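Local structure of Phosphoglucosamine/phosphogalactosamine mutase (2F7L) at residues A[14-27]-A[48-61]. The protein interconverts the 6-phosphates and 1-phosphates of glucosamine and galactosamine, using magnesium, on the route to UDP-N-acetylglucosamine and UDP-N-acetylgalactosamine. Residues are numbered along the deposited sequence; the frame is centred on the assembly and turned at random.
Sequences VNKELTPELVLKLS and AGGDMLVKIVEGGL
The flat amide of Asn15 carries the methyl end of Met52 over one face: Met52 CE stands 3.5 Å from Asn15 CG, nearer OD1 than ND2, and the side chains cross at about a right angle. The flexible thioether suits this exposed end, because bends at its second and third torsions let it follow the amide and still lay SD 3.7 Å from CG of the Pro20 ring. The CB corner of that ring faces the end of Ile56. Pro20 also suits the first turn of its helix, where no backbone N-H is needed; just before it, Thr19 OG1 caps Leu22 N.

Deeper in, Leu53 has two terminal methyls to reach both loop and helix: CD1 meets Leu18 CD2 at 3.5 Å and CD2 meets Val23 CG2. Beta-branched Val23 can turn its separate CG1 to Val57 CG2 (3.5 Å), while Ile56 CG2 meets the Pro20 carbonyl oxygen from beyond its end and lies against Leu24 N and CB. Helices 20-34 and 50-63 pack side by side in the alpha/beta/alpha fold of domain I; the axes of 20-27 and 50-61 come within 8.0 Å and cross at -35°, with Leu26 and Val57 resting on Ile106 of the sheet.

Where the helices draw close, Ser27 is a small knob in the hole formed by Ile56, Val57, Gly60 and Leu61. Its OG, turned back beside its own N (chi1 -69°), donates to Val23 O at 2.8 Å from the carbonyl face opposite Ser27 N, satisfying a buried hydroxyl. A glycine here would probably leave a gap against Val57 and Gly60 and cost Val23 O its second donor. Gly60 fits because a CB would collide with Ser27 CB; Gly49 similarly makes room for Val14 CG2.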
loop_
_atom_site.group_PDB
_atom_site.type_symbol
_atom_site.label_atom_id
_atom_site.label_comp_id
_atom_site.label_asym_id
_atom_site.label_seq_id
_atom_site.Cartn_x
_atom_site.Cartn_y
_atom_site.Cartn_z
ATOM N N VAL A 14 9.108 -10.413 -15.402
ATOM C CA VAL A 14 10.169 -11.307 -15.000
ATOM C C VAL A 14 10.762 -12.100 -16.157
ATOM O O VAL A 14 10.048 -12.616 -17.013
ATOM C CB VAL A 14 9.685 -12.253 -13.871
ATOM C CG1 VAL A 14 9.137 -13.545 -14.460
ATOM C CG2 VAL A 14 10.825 -12.493 -12.884
ATOM N N ASN A 15 12.090 -12.172 -16.146
ATOM C CA ASN A 15 12.905 -12.853 -17.136
ATOM C C ASN A 15 12.857 -12.224 -18.514
ATOM O O ASN A 15 13.119 -12.886 -19.513
ATOM C CB ASN A 15 12.550 -14.334 -17.217
ATOM C CG ASN A 15 13.768 -15.224 -17.039
ATOM O OD1 ASN A 15 14.828 -14.749 -16.626
ATOM N ND2 ASN A 15 13.623 -16.512 -17.330
ATOM N N LYS A 16 12.526 -10.942 -18.569
ATOM C CA LYS A 16 12.510 -10.221 -19.832
ATOM C C LYS A 16 13.107 -8.847 -19.617
ATOM O O LYS A 16 14.206 -8.572 -20.078
ATOM C CB LYS A 16 11.102 -10.118 -20.405
ATOM C CG LYS A 16 10.801 -11.282 -21.303
ATOM C CD LYS A 16 10.163 -10.855 -22.599
ATOM C CE LYS A 16 8.684 -10.672 -22.407
ATOM N NZ LYS A 16 8.424 -9.693 -21.308
ATOM N N GLU A 17 12.399 -7.992 -18.899
ATOM C CA GLU A 17 12.907 -6.675 -18.614
ATOM C C GLU A 17 13.627 -6.849 -17.287
ATOM O O GLU A 17 14.781 -6.445 -17.139
ATOM C CB GLU A 17 11.734 -5.704 -18.519
ATOM C CG GLU A 17 10.772 -5.897 -19.700
ATOM C CD GLU A 17 9.369 -5.320 -19.486
ATOM O OE1 GLU A 17 8.920 -5.136 -18.322
ATOM O OE2 GLU A 17 8.704 -5.076 -20.517
ATOM N N LEU A 18 12.953 -7.468 -16.317
ATOM C CA LEU A 18 13.575 -7.715 -15.019
ATOM C C LEU A 18 14.284 -9.046 -15.232
ATOM O O LEU A 18 13.703 -10.106 -15.067
ATOM C CB LEU A 18 12.518 -7.859 -13.903
ATOM C CG LEU A 18 13.063 -7.832 -12.467
ATOM C CD1 LEU A 18 13.210 -6.391 -12.042
ATOM C CD2 LEU A 18 12.147 -8.550 -11.505
ATOM N N THR A 19 15.539 -8.986 -15.631
ATOM C CA THR A 19 16.307 -10.191 -15.888
ATOM C C THR A 19 17.203 -10.525 -14.698
ATOM O O THR A 19 17.406 -9.711 -13.797
ATOM C CB THR A 19 17.192 -9.981 -17.105
ATOM O OG1 THR A 19 18.323 -9.179 -16.737
ATOM C CG2 THR A 19 16.420 -9.258 -18.182
ATOM N N PRO A 20 17.763 -11.730 -14.680
ATOM C CA PRO A 20 18.631 -12.071 -13.554
ATOM C C PRO A 20 19.837 -11.144 -13.554
ATOM O O PRO A 20 20.299 -10.744 -12.492
ATOM C CB PRO A 20 19.039 -13.513 -13.842
ATOM C CG PRO A 20 18.003 -14.003 -14.756
ATOM C CD PRO A 20 17.664 -12.848 -15.625
ATOM N N GLU A 21 20.341 -10.809 -14.751
ATOM C CA GLU A 21 21.522 -9.935 -14.888
ATOM C C GLU A 21 21.343 -8.552 -14.266
ATOM O O GLU A 21 22.274 -8.015 -13.642
ATOM C CB GLU A 21 21.897 -9.741 -16.353
ATOM C CG GLU A 21 22.091 -11.007 -17.119
ATOM C CD GLU A 21 20.769 -11.689 -17.435
ATOM O OE1 GLU A 21 19.826 -10.999 -17.902
ATOM O OE2 GLU A 21 20.681 -12.921 -17.232
ATOM N N LEU A 22 20.156 -7.979 -14.458
ATOM C CA LEU A 22 19.856 -6.676 -13.917
ATOM C C LEU A 22 19.802 -6.757 -12.401
ATOM O O LEU A 22 20.453 -5.968 -11.706
ATOM C CB LEU A 22 18.519 -6.176 -14.468
ATOM C CG LEU A 22 17.923 -4.844 -13.963
ATOM C CD1 LEU A 22 18.933 -3.735 -13.921
ATOM C CD2 LEU A 22 16.835 -4.447 -14.907
ATOM N N VAL A 23 19.037 -7.718 -11.890
ATOM C CA VAL A 23 18.904 -7.895 -10.458
ATOM C C VAL A 23 20.276 -8.186 -9.860
ATOM O O VAL A 23 20.592 -7.770 -8.752
ATOM C CB VAL A 23 17.918 -9.045 -10.140
ATOM C CG1 VAL A 23 17.940 -9.373 -8.629
ATOM C CG2 VAL A 23 16.507 -8.656 -10.596
ATOM N N LEU A 24 21.113 -8.898 -10.584
ATOM C CA LEU A 24 22.424 -9.160 -10.033
ATOM C C LEU A 24 23.179 -7.836 -9.801
ATOM O O LEU A 24 23.815 -7.652 -8.749
ATOM C CB LEU A 24 23.239 -10.083 -10.951
ATOM C CG LEU A 24 24.698 -10.254 -10.496
ATOM C CD1 LEU A 24 24.739 -10.829 -9.084
ATOM C CD2 LEU A 24 25.442 -11.131 -11.469
ATOM N N LYS A 25 23.106 -6.921 -10.768
ATOM C CA LYS A 25 23.796 -5.636 -10.647
ATOM C C LYS A 25 23.162 -4.756 -9.572
ATOM O O LYS A 25 23.866 -4.139 -8.746
ATOM C CB LYS A 25 23.784 -4.910 -11.995
ATOM C CG LYS A 25 24.857 -3.842 -12.178
ATOM C CD LYS A 25 25.116 -3.676 -13.658
ATOM C CE LYS A 25 25.102 -2.221 -14.067
ATOM N NZ LYS A 25 25.442 -2.022 -15.506
ATOM N N LEU A 26 21.831 -4.714 -9.595
ATOM C CA LEU A 26 21.057 -3.943 -8.641
ATOM C C LEU A 26 21.379 -4.392 -7.202
ATOM O O LEU A 26 21.296 -3.597 -6.274
ATOM C CB LEU A 26 19.570 -4.123 -8.956
ATOM C CG LEU A 26 18.515 -3.132 -8.441
ATOM C CD1 LEU A 26 17.676 -3.798 -7.385
ATOM C CD2 LEU A 26 19.170 -1.864 -7.895
ATOM N N SER A 27 21.777 -5.658 -7.044
ATOM C CA SER A 27 22.130 -6.265 -5.756
ATOM C C SER A 27 23.502 -5.893 -5.215
ATOM O O SER A 27 23.706 -5.888 -4.005
ATOM C CB SER A 27 22.087 -7.783 -5.866
ATOM O OG SER A 27 20.757 -8.218 -6.035
ATOM N N ALA A 48 6.053 -15.144 -9.893
ATOM C CA ALA A 48 6.766 -15.955 -10.858
ATOM C C ALA A 48 8.292 -16.047 -10.771
ATOM O O ALA A 48 8.852 -17.140 -10.863
ATOM C CB ALA A 48 6.362 -15.530 -12.254
ATOM N N GLY A 49 9.022 -14.967 -10.611
ATOM C CA GLY A 49 10.462 -15.235 -10.576
ATOM C C GLY A 49 11.057 -15.454 -9.191
ATOM O O GLY A 49 12.268 -15.340 -8.990
ATOM N N GLY A 50 10.178 -15.770 -8.254
ATOM C CA GLY A 50 10.516 -15.944 -6.854
ATOM C C GLY A 50 11.838 -16.490 -6.391
ATOM O O GLY A 50 12.638 -15.775 -5.791
ATOM N N ASP A 51 12.040 -17.778 -6.628
ATOM C CA ASP A 51 13.263 -18.428 -6.232
ATOM C C ASP A 51 14.429 -17.933 -7.031
ATOM O O ASP A 51 15.470 -17.574 -6.479
ATOM C CB ASP A 51 13.151 -19.935 -6.407
ATOM C CG ASP A 51 13.046 -20.658 -5.080
ATOM O OD1 ASP A 51 11.984 -20.466 -4.398
ATOM O OD2 ASP A 51 14.031 -21.395 -4.733
ATOM N N MET A 52 14.264 -17.910 -8.342
ATOM C CA MET A 52 15.356 -17.473 -9.167
ATOM C C MET A 52 15.907 -16.157 -8.633
ATOM O O MET A 52 17.097 -16.064 -8.314
ATOM C CB MET A 52 14.897 -17.324 -10.604
ATOM C CG MET A 52 16.006 -16.924 -11.541
ATOM S SD MET A 52 15.441 -15.598 -12.559
ATOM C CE MET A 52 14.823 -16.427 -13.926
ATOM N N LEU A 53 15.030 -15.163 -8.490
ATOM C CA LEU A 53 15.432 -13.846 -8.017
ATOM C C LEU A 53 16.028 -13.781 -6.621
ATOM O O LEU A 53 16.914 -12.981 -6.373
ATOM C CB LEU A 53 14.270 -12.873 -8.144
ATOM C CG LEU A 53 13.941 -12.545 -9.615
ATOM C CD1 LEU A 53 12.903 -11.411 -9.703
ATOM C CD2 LEU A 53 15.240 -12.153 -10.362
ATOM N N VAL A 54 15.569 -14.617 -5.699
ATOM C CA VAL A 54 16.142 -14.592 -4.360
ATOM C C VAL A 54 17.563 -15.136 -4.417
ATOM O O VAL A 54 18.444 -14.661 -3.707
ATOM C CB VAL A 54 15.307 -15.428 -3.365
ATOM C CG1 VAL A 54 16.159 -15.795 -2.115
ATOM C CG2 VAL A 54 14.062 -14.625 -2.961
ATOM N N LYS A 55 17.795 -16.138 -5.255
ATOM C CA LYS A 55 19.136 -16.675 -5.361
ATOM C C LYS A 55 20.088 -15.621 -5.967
ATOM O O LYS A 55 21.237 -15.482 -5.544
ATOM C CB LYS A 55 19.118 -17.937 -6.223
ATOM C CG LYS A 55 18.196 -19.031 -5.707
ATOM C CD LYS A 55 18.849 -19.897 -4.647
ATOM C CE LYS A 55 17.925 -20.025 -3.425
ATOM N NZ LYS A 55 16.465 -20.155 -3.797
ATOM N N ILE A 56 19.604 -14.874 -6.950
ATOM C CA ILE A 56 20.433 -13.864 -7.589
ATOM C C ILE A 56 20.790 -12.755 -6.596
ATOM O O ILE A 56 21.950 -12.348 -6.507
ATOM C CB ILE A 56 19.725 -13.236 -8.844
ATOM C CG1 ILE A 56 19.389 -14.323 -9.887
ATOM C CG2 ILE A 56 20.631 -12.175 -9.469
ATOM C CD1 ILE A 56 20.603 -15.004 -10.532
ATOM N N VAL A 57 19.793 -12.282 -5.851
ATOM C CA VAL A 57 19.995 -11.235 -4.868
ATOM C C VAL A 57 21.018 -11.666 -3.814
ATOM O O VAL A 57 21.970 -10.928 -3.523
ATOM C CB VAL A 57 18.625 -10.831 -4.175
ATOM C CG1 VAL A 57 18.884 -10.025 -2.881
ATOM C CG2 VAL A 57 17.755 -9.998 -5.148
ATOM N N GLU A 58 20.818 -12.856 -3.245
ATOM C CA GLU A 58 21.717 -13.401 -2.226
ATOM C C GLU A 58 23.136 -13.529 -2.761
ATOM O O GLU A 58 24.120 -13.170 -2.074
ATOM C CB GLU A 58 21.199 -14.750 -1.743
ATOM C CG GLU A 58 19.923 -14.580 -0.958
ATOM C CD GLU A 58 19.250 -15.876 -0.540
ATOM O OE1 GLU A 58 18.241 -15.743 0.182
ATOM O OE2 GLU A 58 19.699 -16.992 -0.920
ATOM N N GLY A 59 23.243 -14.039 -3.983
ATOM C CA GLY A 59 24.545 -14.155 -4.604
ATOM C C GLY A 59 25.127 -12.756 -4.752
ATOM O O GLY A 59 26.295 -12.532 -4.459
ATOM N N GLY A 60 24.302 -11.804 -5.179
ATOM C CA GLY A 60 24.766 -10.435 -5.341
ATOM C C GLY A 60 25.228 -9.758 -4.060
ATOM O O GLY A 60 26.266 -9.077 -4.038
ATOM N N LEU A 61 24.473 -9.940 -2.981
ATOM C CA LEU A 61 24.834 -9.328 -1.709
ATOM C C LEU A 61 26.120 -9.941 -1.090
ATOM O O LEU A 61 26.897 -9.253 -0.412
ATOM C CB LEU A 61 23.647 -9.440 -0.753
ATOM C CG LEU A 61 22.370 -8.696 -1.187
ATOM C CD1 LEU A 61 21.138 -9.187 -0.397
ATOM C CD2 LEU A 61 22.591 -7.182 -1.012
#